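Long-range contacts in CBS domain-containing protein CBSX2 (Arabidopsis thaliana, PDB 3SL7), which probably regulates the thioredoxin system of the chloroplast, and so plant development, through its pair of CBS domains: residues H17-S22 and L40-D45; D27-L32 and Y56-L61; V50-D55 and P106-V111; R122-T127 and G143-G148. All coordinates share one frame; numbering follows the deposited sequence.

Contact 1: H17-S22 and L40-D45; sequences HVVKPS and LPVIDD
Val19 O is held from two residues of strand 39-43: Ile43 N donates a hydrogen bond of 2.9 Å to it, and the CA-H of Val42 adds a CH...O contact. With Val19 N bonded to Pro41 O at 3.2 Å, this makes a single beta bridge between Val19 and Val42 in the first CBS domain, where 17-22 leads into helix 25-35 and the chain returns along strand 39-43. The two segments diverge by 62° end to end, consistent with a bridge that goes no further. Apolar branches from both segments pack around it. Val18 CG2 lies 3.7 Å from Ile43 CD1, while Val18 CG1 meets the Pro41 ring, the two side chains roughly perpendicular. Val19 sends CG1 to Leu40 CD1 at 3.8 Å and CG2 to the CG2 methyl of Val42. Leu31 of helix 25-35 packs on Val19 and Leu40, and Leu141 of strand 141-146 on Val18, Pro41 and Ile43. Lys20, extended beyond CG (CD anti to CA, chi2 -174°), runs past Ile43 O and forms a salt bridge from NZ to Asp45 OD1 at 2.7 Å, met on the anti side and 32° out of the carboxylate plane. An alanine here would probably leave the Asp45 carboxylate without this charged mate and the turn after strand 39-43 less firmly tied. Next along the chain, Pro21 CD rests 3.6 Å from Val42 CG1 and 3.2 Å from Ile43 O.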
loop_
_atom_site.group_PDB
_atom_site.type_symbol
_atom_site.label_atom_id
_atom_site.label_comp_id
_atom_site.label_asym_id
_atom_site.label_seq_id
_atom_site.Cartn_x
_atom_site.Cartn_y
_atom_site.Cartn_z
ATOM N N HIS A 17 -9.653 6.702 -4.754
ATOM C CA HIS A 17 -10.040 7.295 -3.487
ATOM C C HIS A 17 -9.549 8.729 -3.509
ATOM O O HIS A 17 -8.345 8.979 -3.551
ATOM C CB HIS A 17 -9.423 6.498 -2.346
ATOM C CG HIS A 17 -9.530 5.019 -2.544
ATOM N ND1 HIS A 17 -10.741 4.357 -2.562
ATOM C CD2 HIS A 17 -8.584 4.079 -2.777
ATOM C CE1 HIS A 17 -10.533 3.070 -2.771
ATOM N NE2 HIS A 17 -9.231 2.875 -2.909
ATOM N N VAL A 18 -10.485 9.670 -3.526
ATOM C CA VAL A 18 -10.136 11.065 -3.716
ATOM C C VAL A 18 -10.501 11.871 -2.490
ATOM O O VAL A 18 -11.384 11.485 -1.726
ATOM C CB VAL A 18 -10.869 11.680 -4.922
ATOM C CG1 VAL A 18 -10.494 10.943 -6.222
ATOM C CG2 VAL A 18 -12.366 11.642 -4.704
ATOM N N VAL A 19 -9.796 12.981 -2.301
ATOM C CA VAL A 19 -10.203 14.004 -1.338
ATOM C C VAL A 19 -10.179 15.348 -2.046
ATOM O O VAL A 19 -9.764 15.437 -3.204
ATOM C CB VAL A 19 -9.265 14.043 -0.120
ATOM C CG1 VAL A 19 -9.392 12.749 0.686
ATOM C CG2 VAL A 19 -7.821 14.246 -0.577
ATOM N N LYS A 20 -10.623 16.392 -1.357
ATOM C CA LYS A 20 -10.578 17.737 -1.899
ATOM C C LYS A 20 -9.662 18.597 -1.042
ATOM O O LYS A 20 -9.294 18.194 0.048
ATOM C CB LYS A 20 -11.981 18.323 -1.939
ATOM C CG LYS A 20 -12.976 17.445 -2.672
ATOM C CD LYS A 20 -14.312 18.144 -2.799
ATOM C CE LYS A 20 -15.315 17.290 -3.548
ATOM N NZ LYS A 20 -16.641 17.967 -3.617
ATOM N N PRO A 21 -9.272 19.777 -1.544
ATOM C CA PRO A 21 -8.390 20.631 -0.749
ATOM C C PRO A 21 -9.056 20.999 0.580
ATOM O O PRO A 21 -8.371 21.274 1.559
ATOM C CB PRO A 21 -8.225 21.864 -1.623
ATOM C CG PRO A 21 -8.392 21.312 -3.056
ATOM C CD PRO A 21 -9.498 20.308 -2.899
ATOM N N SER A 22 -10.382 20.969 0.612
ATOM C CA SER A 22 -11.131 21.332 1.816
ATOM C C SER A 22 -11.334 20.158 2.772
ATOM O O SER A 22 -11.828 20.325 3.885
ATOM C CB SER A 22 -12.487 21.924 1.427
ATOM O OG SER A 22 -13.302 20.958 0.787
ATOM N N LEU A 40 -3.340 9.889 -1.947
ATOM C CA LEU A 40 -4.655 10.188 -2.504
ATOM C C LEU A 40 -4.554 11.308 -3.509
ATOM O O LEU A 40 -3.887 12.315 -3.248
ATOM C CB LEU A 40 -5.586 10.670 -1.391
ATOM C CG LEU A 40 -5.879 9.738 -0.220
ATOM C CD1 LEU A 40 -6.336 10.564 0.980
ATOM C CD2 LEU A 40 -6.928 8.712 -0.609
ATOM N N PRO A 41 -5.234 11.156 -4.656
ATOM C CA PRO A 41 -5.357 12.296 -5.557
ATOM C C PRO A 41 -6.311 13.297 -4.942
ATOM O O PRO A 41 -7.270 12.917 -4.266
ATOM C CB PRO A 41 -5.971 11.680 -6.829
ATOM C CG PRO A 41 -6.621 10.427 -6.385
ATOM C CD PRO A 41 -5.836 9.928 -5.209
ATOM N N VAL A 42 -6.039 14.576 -5.155
ATOM C CA VAL A 42 -6.933 15.619 -4.691
ATOM C C VAL A 42 -7.636 16.237 -5.889
ATOM O O VAL A 42 -6.985 16.653 -6.848
ATOM C CB VAL A 42 -6.153 16.705 -3.928
ATOM C CG1 VAL A 42 -7.111 17.653 -3.200
ATOM C CG2 VAL A 42 -5.176 16.041 -2.917
ATOM N N ILE A 43 -8.961 16.281 -5.839
ATOM C CA ILE A 43 -9.751 16.888 -6.899
ATOM C C ILE A 43 -10.528 18.077 -6.356
ATOM O O ILE A 43 -10.620 18.254 -5.138
ATOM C CB ILE A 43 -10.773 15.888 -7.468
ATOM C CG1 ILE A 43 -11.651 15.338 -6.334
ATOM C CG2 ILE A 43 -10.060 14.760 -8.179
ATOM C CD1 ILE A 43 -12.913 14.658 -6.814
ATOM N N ASP A 44 -11.080 18.897 -7.250
ATOM C CA ASP A 44 -12.038 19.901 -6.824
ATOM C C ASP A 44 -13.435 19.361 -7.038
ATOM O O ASP A 44 -13.612 18.201 -7.421
ATOM C CB ASP A 44 -11.834 21.243 -7.530
ATOM C CG ASP A 44 -12.124 21.185 -9.022
ATOM O OD1 ASP A 44 -12.708 20.184 -9.500
ATOM O OD2 ASP A 44 -11.781 22.166 -9.722
ATOM N N ASP A 45 -14.428 20.208 -6.803
ATOM C CA ASP A 45 -15.826 19.797 -6.866
ATOM C C ASP A 45 -16.232 19.201 -8.224
ATOM O O ASP A 45 -17.197 18.439 -8.309
ATOM C CB ASP A 45 -16.739 20.969 -6.472
ATOM C CG ASP A 45 -16.592 21.364 -5.002
ATOM O OD1 ASP A 45 -16.134 20.525 -4.194
ATOM O OD2 ASP A 45 -16.944 22.512 -4.652
#

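Contact 2: D27-L32 and Y56-L61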
loop_
_atom_site.group_PDB
_atom_site.type_symbol
_atom_site.label_atom_id
_atom_site.label_comp_id
_atom_site.label_asym_id
_atom_site.label_seq_id
_atom_site.Cartn_x
_atom_site.Cartn_y
_atom_site.Cartn_z
ATOM N N ASP A 27 -10.149 13.432 8.138
ATOM C CA ASP A 27 -10.933 12.632 7.208
ATOM C C ASP A 27 -10.070 11.998 6.124
ATOM O O ASP A 27 -10.324 10.867 5.719
ATOM C CB ASP A 27 -12.061 13.446 6.587
ATOM C CG ASP A 27 -13.150 13.773 7.585
ATOM O OD1 ASP A 27 -13.208 13.126 8.655
ATOM O OD2 ASP A 27 -13.952 14.675 7.286
ATOM N N ALA A 28 -9.062 12.730 5.650
ATOM C CA ALA A 28 -8.125 12.188 4.674
ATOM C C ALA A 28 -7.358 11.011 5.284
ATOM O O ALA A 28 -7.205 9.970 4.654
ATOM C CB ALA A 28 -7.165 13.268 4.199
ATOM N N LEU A 29 -6.879 11.176 6.513
ATOM C CA LEU A 29 -6.206 10.082 7.210
ATOM C C LEU A 29 -7.120 8.868 7.333
ATOM O O LEU A 29 -6.697 7.743 7.082
ATOM C CB LEU A 29 -5.729 10.528 8.598
ATOM C CG LEU A 29 -4.465 11.383 8.625
ATOM C CD1 LEU A 29 -4.226 11.966 10.021
ATOM C CD2 LEU A 29 -3.265 10.593 8.153
ATOM N N GLU A 30 -8.377 9.101 7.707
ATOM C CA GLU A 30 -9.345 8.014 7.851
ATOM C C GLU A 30 -9.526 7.265 6.527
ATOM O O GLU A 30 -9.577 6.032 6.496
ATOM C CB GLU A 30 -10.694 8.543 8.350
ATOM C CG GLU A 30 -11.581 7.471 8.974
ATOM C CD GLU A 30 -12.868 8.033 9.546
ATOM O OE1 GLU A 30 -13.783 7.235 9.847
ATOM O OE2 GLU A 30 -12.964 9.270 9.697
ATOM N N LEU A 31 -9.622 8.025 5.443
ATOM C CA LEU A 31 -9.781 7.459 4.107
ATOM C C LEU A 31 -8.558 6.642 3.724
ATOM O O LEU A 31 -8.683 5.549 3.157
ATOM C CB LEU A 31 -10.019 8.568 3.081
ATOM C CG LEU A 31 -10.359 8.070 1.674
ATOM C CD1 LEU A 31 -11.613 7.206 1.724
ATOM C CD2 LEU A 31 -10.553 9.238 0.727
ATOM N N LEU A 32 -7.372 7.175 4.024
ATOM C CA LEU A 32 -6.136 6.438 3.776
ATOM C C LEU A 32 -6.173 5.080 4.447
ATOM O O LEU A 32 -5.915 4.073 3.802
ATOM C CB LEU A 32 -4.916 7.194 4.292
ATOM C CG LEU A 32 -4.395 8.382 3.499
ATOM C CD1 LEU A 32 -3.219 8.985 4.245
ATOM C CD2 LEU A 32 -3.978 7.942 2.107
ATOM N N TYR A 56 2.754 10.841 4.369
ATOM C CA TYR A 56 3.913 11.617 4.816
ATOM C C TYR A 56 3.642 13.127 4.849
ATOM O O TYR A 56 4.320 13.870 5.557
ATOM C CB TYR A 56 5.180 11.285 3.991
ATOM C CG TYR A 56 5.046 11.392 2.487
ATOM C CD1 TYR A 56 5.065 10.256 1.682
ATOM C CD2 TYR A 56 4.911 12.628 1.862
ATOM C CE1 TYR A 56 4.947 10.353 0.298
ATOM C CE2 TYR A 56 4.787 12.729 0.481
ATOM C CZ TYR A 56 4.809 11.592 -0.295
ATOM O OH TYR A 56 4.686 11.699 -1.668
ATOM N N ASP A 57 2.645 13.578 4.097
ATOM C CA ASP A 57 2.253 14.985 4.121
ATOM C C ASP A 57 1.322 15.245 5.289
ATOM O O ASP A 57 1.459 16.239 5.996
ATOM C CB ASP A 57 1.525 15.366 2.833
ATOM C CG ASP A 57 2.396 15.236 1.603
ATOM O OD1 ASP A 57 3.574 15.649 1.662
ATOM O OD2 ASP A 57 1.891 14.725 0.575
ATOM N N LEU A 58 0.361 14.346 5.472
ATOM C CA LEU A 58 -0.666 14.506 6.489
ATOM C C LEU A 58 -0.119 14.327 7.907
ATOM O O LEU A 58 -0.662 14.884 8.857
ATOM C CB LEU A 58 -1.810 13.523 6.228
ATOM C CG LEU A 58 -2.519 13.661 4.879
ATOM C CD1 LEU A 58 -3.463 12.495 4.651
ATOM C CD2 LEU A 58 -3.264 14.997 4.796
ATOM N N LEU A 59 0.963 13.566 8.054
ATOM C CA LEU A 59 1.509 13.283 9.385
ATOM C C LEU A 59 2.915 13.840 9.581
ATOM O O LEU A 59 3.705 13.291 10.336
ATOM C CB LEU A 59 1.506 11.776 9.655
ATOM C CG LEU A 59 0.109 11.174 9.804
ATOM C CD1 LEU A 59 0.175 9.664 9.782
ATOM C CD2 LEU A 59 -0.564 11.678 11.076
ATOM N N ALA A 60 3.225 14.925 8.880
ATOM C CA ALA A 60 4.540 15.524 8.976
ATOM C C ALA A 60 4.635 16.315 10.268
ATOM O O ALA A 60 5.375 15.932 11.177
ATOM C CB ALA A 60 4.811 16.414 7.783
ATOM N N LEU A 61 3.863 17.400 10.340
ATOM C CA LEU A 61 3.850 18.320 11.484
ATOM C C LEU A 61 4.887 17.999 12.564
ATOM O O LEU A 61 5.857 18.737 12.751
ATOM C CB LEU A 61 2.452 18.396 12.087
#
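Leu32 and Leu58 reach toward each other tip to tip, with Leu32 CD1 3.5 Å from Leu58 CD1. The same Leu58 methyl also touches Ala28 CB, at 3.8 Å, so it sits against two residues one helical turn apart. Leu29 lies alongside: its CD2 comes to 3.8 Å from Leu58 CB, the two side chains passing with their ends pointing opposite ways. Leu59 is the first residue to leave helical geometry after helix 55-58, yet its CG, set anti to the carbonyl carbon (chi1 -68°), still lies against Leu29 CD2 at 3.8 Å. No hydrogen bond crosses between the segments; the contact is wholly apolar and buried. Farther out, Val100 and Leu103 of helix 100-103 back Ala28 and Leu58, and Ile92 of helix 85-93 covers Leu29 and Leu59. The second subunit adds its Leu155 on Leu29 and its Val151 on Leu59. At the start of helix 55-58, Asp57 OD2 accepts a bond from Ser54 N. Leu32 also packs on Leu40 of strand 39-43, and Leu58 on Val53 of strand 49-54: two helices against one sheet, as in the beta-alpha-beta-beta-alpha fold of a CBS domain.

Contact 3: V50-D55 and P106-V111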
loop_
_atom_site.group_PDB
_atom_site.type_symbol
_atom_site.label_atom_id
_atom_site.label_comp_id
_atom_site.label_asym_id
_atom_site.label_seq_id
_atom_site.Cartn_x
_atom_site.Cartn_y
_atom_site.Cartn_z
ATOM N N VAL A 50 -6.377 18.465 -8.874
ATOM C CA VAL A 50 -5.693 19.679 -8.429
ATOM C C VAL A 50 -4.404 19.402 -7.654
ATOM O O VAL A 50 -3.575 20.295 -7.467
ATOM C CB VAL A 50 -6.622 20.593 -7.606
ATOM C CG1 VAL A 50 -7.875 20.919 -8.404
ATOM C CG2 VAL A 50 -6.969 19.950 -6.254
ATOM N N GLY A 51 -4.233 18.163 -7.215
ATOM C CA GLY A 51 -3.058 17.807 -6.453
ATOM C C GLY A 51 -3.058 16.369 -6.004
ATOM O O GLY A 51 -3.928 15.582 -6.365
ATOM N N VAL A 52 -2.037 16.027 -5.235
ATOM C CA VAL A 52 -1.928 14.713 -4.630
ATOM C C VAL A 52 -1.457 14.932 -3.202
ATOM O O VAL A 52 -0.804 15.934 -2.901
ATOM C CB VAL A 52 -0.912 13.816 -5.381
ATOM C CG1 VAL A 52 -1.377 13.578 -6.838
ATOM C CG2 VAL A 52 0.470 14.450 -5.366
ATOM N N VAL A 53 -1.792 14.001 -2.318
ATOM C CA VAL A 53 -1.390 14.122 -0.915
ATOM C C VAL A 53 -1.117 12.737 -0.366
ATOM O O VAL A 53 -1.810 11.777 -0.717
ATOM C CB VAL A 53 -2.458 14.870 -0.071
ATOM C CG1 VAL A 53 -3.729 14.041 0.052
ATOM C CG2 VAL A 53 -1.884 15.217 1.300
ATOM N N SER A 54 -0.075 12.626 0.452
ATOM C CA SER A 54 0.340 11.346 0.991
ATOM C C SER A 54 0.282 11.307 2.495
ATOM O O SER A 54 0.167 12.351 3.138
ATOM C CB SER A 54 1.774 11.060 0.566
ATOM O OG SER A 54 1.853 10.989 -0.838
ATOM N N ASP A 55 0.387 10.102 3.056
ATOM C CA ASP A 55 0.473 9.959 4.509
ATOM C C ASP A 55 1.627 10.796 5.076
ATOM O O ASP A 55 1.480 11.408 6.121
ATOM C CB ASP A 55 0.595 8.487 4.937
ATOM C CG ASP A 55 1.613 7.705 4.111
ATOM O OD1 ASP A 55 2.407 8.316 3.364
ATOM O OD2 ASP A 55 1.623 6.463 4.223
ATOM N N PRO A 106 0.444 20.440 -5.271
ATOM C CA PRO A 106 -0.428 20.871 -6.352
ATOM C C PRO A 106 0.207 20.528 -7.706
ATOM O O PRO A 106 1.416 20.305 -7.767
ATOM C CB PRO A 106 -0.460 22.377 -6.165
ATOM C CG PRO A 106 0.926 22.685 -5.679
ATOM C CD PRO A 106 1.326 21.526 -4.804
ATOM N N SER A 107 -0.603 20.452 -8.750
ATOM C CA SER A 107 -0.067 20.390 -10.108
ATOM C C SER A 107 0.893 19.210 -10.278
ATOM O O SER A 107 2.018 19.388 -10.741
ATOM C CB SER A 107 0.668 21.703 -10.383
ATOM O OG SER A 107 0.975 21.830 -11.757
ATOM N N PRO A 108 0.468 18.004 -9.859
ATOM C CA PRO A 108 1.377 16.853 -9.922
ATOM C C PRO A 108 1.604 16.415 -11.365
ATOM O O PRO A 108 0.906 16.894 -12.272
ATOM C CB PRO A 108 0.618 15.765 -9.143
ATOM C CG PRO A 108 -0.824 16.129 -9.299
ATOM C CD PRO A 108 -0.853 17.641 -9.308
ATOM N N LEU A 109 2.587 15.540 -11.557
ATOM C CA LEU A 109 2.797 14.869 -12.824
ATOM C C LEU A 109 1.576 14.043 -13.127
ATOM O O LEU A 109 1.101 13.295 -12.275
ATOM C CB LEU A 109 4.003 13.932 -12.738
ATOM C CG LEU A 109 5.371 14.579 -12.924
ATOM C CD1 LEU A 109 6.462 13.507 -12.926
ATOM C CD2 LEU A 109 5.370 15.389 -14.223
ATOM N N VAL A 110 1.071 14.166 -14.352
ATOM C CA VAL A 110 -0.015 13.301 -14.795
ATOM C C VAL A 110 0.238 12.705 -16.182
ATOM O O VAL A 110 1.100 13.171 -16.938
ATOM C CB VAL A 110 -1.376 14.028 -14.835
ATOM C CG1 VAL A 110 -1.680 14.720 -13.494
ATOM C CG2 VAL A 110 -1.419 15.021 -15.989
ATOM N N VAL A 111 -0.527 11.673 -16.516
ATOM C CA VAL A 111 -0.463 11.097 -17.847
ATOM C C VAL A 111 -1.870 11.069 -18.413
ATOM O O VAL A 111 -2.828 11.426 -17.725
ATOM C CB VAL A 111 0.110 9.672 -17.825
ATOM C CG1 VAL A 111 1.570 9.697 -17.397
ATOM C CG2 VAL A 111 -0.704 8.792 -16.892
#
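A classic beta bulge at Val50 and Gly51, both facing Val42, marks the strand on which the short edge strand 105-106 is laid. Gly51 and Pro106 form an antiparallel non-hydrogen-bonded pair with their CA atoms 4.0 Å apart, close enough that a side chain on Gly51 would press against Pro106 CA. Beside this pair, Val50 O takes a hydrogen bond of 3.2 Å from Ser107 N, which stands above the carbonyl plane, 48° out of it, and a CH...O contact from Pro106 CA at 3.4 Å. Strand 105-106 comes from the second CBS sequence, whereas strands 39-43 and 49-54 belong to the first; such an exchange of an edge strand between the two repeats is a familiar feature of CBS pairs. At Ser107 the chain turns sharply and Pro108 brings its ring to the sheet. Its CG lies 3.6 Å from Val52 CG1, ring and valine branch running past one another in opposing senses, and its CD sits 3.6 Å from Gly51 CA. Val52 CG1 is anti to the carbonyl carbon (chi1 -62°), which turns this methyl to the proline ring. An alanine in place of Pro108 would remove CG and CD and probably leave a gap over Gly51 CA and thinner packing on Val52 CG1, with the backbone after Ser107 less restrained. Leu49 also packs on Pro108, and Val52 is flanked by Phe129 and Pro133.

Contact 4: R122-T127 and G143-G148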
loop_
_atom_site.group_PDB
_atom_site.type_symbol
_atom_site.label_atom_id
_atom_site.label_comp_id
_atom_site.label_asym_id
_atom_site.label_seq_id
_atom_site.Cartn_x
_atom_site.Cartn_y
_atom_site.Cartn_z
ATOM N N ARG A 122 8.310 4.684 -16.517
ATOM C CA ARG A 122 9.509 5.440 -16.185
ATOM C C ARG A 122 9.176 6.582 -15.230
ATOM O O ARG A 122 9.869 6.806 -14.239
ATOM C CB ARG A 122 10.104 5.996 -17.481
ATOM C CG ARG A 122 11.600 6.240 -17.468
ATOM C CD ARG A 122 12.131 6.296 -18.902
ATOM N NE ARG A 122 11.824 5.067 -19.633
ATOM C CZ ARG A 122 12.307 4.758 -20.833
ATOM N NH1 ARG A 122 13.131 5.592 -21.454
ATOM N NH2 ARG A 122 11.969 3.609 -21.411
ATOM N N LEU A 123 8.099 7.296 -15.543
ATOM C CA LEU A 123 7.677 8.460 -14.777
ATOM C C LEU A 123 7.272 8.112 -13.361
ATOM O O LEU A 123 7.529 8.882 -12.441
ATOM C CB LEU A 123 6.484 9.116 -15.454
ATOM C CG LEU A 123 6.503 10.451 -16.206
ATOM C CD1 LEU A 123 7.492 11.514 -15.707
ATOM C CD2 LEU A 123 6.435 10.311 -17.730
ATOM N N LEU A 124 6.598 6.979 -13.190
ATOM C CA LEU A 124 6.189 6.544 -11.858
ATOM C C LEU A 124 7.332 6.729 -10.887
ATOM O O LEU A 124 7.139 7.147 -9.751
ATOM C CB LEU A 124 5.807 5.070 -11.856
ATOM C CG LEU A 124 4.378 4.712 -12.206
ATOM C CD1 LEU A 124 4.203 3.196 -12.155
ATOM C CD2 LEU A 124 3.449 5.390 -11.240
ATOM N N LEU A 125 8.530 6.397 -11.345
ATOM C CA LEU A 125 9.691 6.421 -10.471
ATOM C C LEU A 125 10.295 7.813 -10.300
ATOM O O LEU A 125 11.202 8.003 -9.494
ATOM C CB LEU A 125 10.750 5.446 -10.985
ATOM C CG LEU A 125 10.384 3.956 -10.973
ATOM C CD1 LEU A 125 9.168 3.678 -11.819
ATOM C CD2 LEU A 125 11.553 3.113 -11.448
ATOM N N GLU A 126 9.801 8.789 -11.050
ATOM C CA GLU A 126 10.370 10.130 -10.964
ATOM C C GLU A 126 9.553 11.058 -10.065
ATOM O O GLU A 126 9.978 12.177 -9.774
ATOM C CB GLU A 126 10.572 10.739 -12.358
ATOM C CG GLU A 126 11.669 10.056 -13.177
ATOM C CD GLU A 126 11.777 10.594 -14.600
ATOM O OE1 GLU A 126 11.165 11.644 -14.896
ATOM O OE2 GLU A 126 12.476 9.962 -15.424
ATOM N N THR A 127 8.393 10.583 -9.613
ATOM C CA THR A 127 7.542 11.357 -8.710
ATOM C C THR A 127 7.544 10.741 -7.309
ATOM O O THR A 127 7.440 9.518 -7.183
ATOM C CB THR A 127 6.099 11.423 -9.242
ATOM O OG1 THR A 127 5.254 12.041 -8.263
ATOM C CG2 THR A 127 5.573 10.026 -9.528
ATOM N N GLY A 143 -8.379 8.216 -13.798
ATOM C CA GLY A 143 -7.767 7.012 -13.291
ATOM C C GLY A 143 -6.456 7.317 -12.616
ATOM O O GLY A 143 -6.036 8.465 -12.516
ATOM N N ILE A 144 -5.791 6.275 -12.160
ATOM C CA ILE A 144 -4.461 6.445 -11.638
ATOM C C ILE A 144 -3.621 5.257 -12.076
ATOM O O ILE A 144 -4.122 4.137 -12.177
ATOM C CB ILE A 144 -4.485 6.642 -10.076
ATOM C CG1 ILE A 144 -3.144 7.142 -9.566
ATOM C CG2 ILE A 144 -4.877 5.360 -9.345
ATOM C CD1 ILE A 144 -3.247 7.798 -8.191
ATOM N N LEU A 145 -2.356 5.514 -12.389
ATOM C CA LEU A 145 -1.413 4.434 -12.665
ATOM C C LEU A 145 -0.516 4.221 -11.455
ATOM O O LEU A 145 0.190 5.135 -11.018
ATOM C CB LEU A 145 -0.549 4.748 -13.888
ATOM C CG LEU A 145 0.336 3.579 -14.341
ATOM C CD1 LEU A 145 -0.526 2.455 -14.946
ATOM C CD2 LEU A 145 1.389 4.048 -15.344
ATOM N N THR A 146 -0.535 3.005 -10.931
ATOM C CA THR A 146 0.256 2.664 -9.765
ATOM C C THR A 146 1.330 1.688 -10.193
ATOM O O THR A 146 1.231 1.101 -11.257
ATOM C CB THR A 146 -0.608 1.966 -8.708
ATOM O OG1 THR A 146 -0.987 0.670 -9.190
ATOM C CG2 THR A 146 -1.876 2.781 -8.417
ATOM N N ARG A 147 2.342 1.491 -9.354
ATOM C CA ARG A 147 3.369 0.506 -9.654
ATOM C C ARG A 147 2.734 -0.870 -9.794
ATOM O O ARG A 147 3.119 -1.658 -10.659
ATOM C CB ARG A 147 4.452 0.502 -8.579
ATOM C CG ARG A 147 5.402 1.686 -8.664
ATOM C CD ARG A 147 6.390 1.688 -7.504
ATOM N NE ARG A 147 7.137 0.435 -7.405
ATOM C CZ ARG A 147 8.150 0.103 -8.202
ATOM N NH1 ARG A 147 8.532 0.927 -9.173
ATOM N NH2 ARG A 147 8.779 -1.056 -8.034
ATOM N N GLY A 148 1.747 -1.146 -8.947
ATOM C CA GLY A 148 0.997 -2.386 -9.024
ATOM C C GLY A 148 0.307 -2.592 -10.367
ATOM O O GLY A 148 0.264 -3.704 -10.879
#
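Leu124 straddles the junction between strand 141-146 and helix 147-159 with its two methyls. CD2 approaches Leu145 O at 3.3 Å, while CD1 lies 3.7 Å from Thr146 O and 3.8 Å from Arg147 CA, so within 143-148 the fork meets mostly backbone. Its CD1 is also 4.3 Å from Leu145 CD2, a loose apolar touch. Leu125 and Arg147 instead cross at about a right angle. Leu125 CD1 stands at the edge of the Arg147 guanidinium, in its plane, 3.9 Å from NH1. The arginine bends at its third torsion (chi3 55°, placing NE), and its CG packs against Leu124 CD1 at 4.0 Å before the chain turns. Arg147 also makes a cation-pi contact with Trp82 of the second subunit, and Lys83 of that subunit packs on Leu125. Thr146 sits at the N-cap of helix 147-159, where OG1 accepts a bond from Asn149 N, capping the first turn of that helix. Leu132 of strand 131-135 and Val150 of helix 147-159 pack on Leu124 as well, placing helix 117-124 against the mixed sheet and the last helix of the second CBS domain.

In the fold
From the N terminus, contact 1 closes the loop that carries helix 25-35, bridging the run before that helix to strand 39-43. Contact 2 starts on this helix, inside that loop, and ends after strand 49-54, so the two cross; they touch where helix 25-35 lies on strand 39-43. Contact 3 starts on strand 49-54, before contact 2 has closed, and crosses it in turn, then spans the whole connection to the second CBS sequence, adding strand 105-106 to the first sheet. Contact 4 follows in series within the second domain, reached through Leu109 against Leu123. Contacts 2 and 4, on opposite sides of the chain's centre, both meet the second subunit.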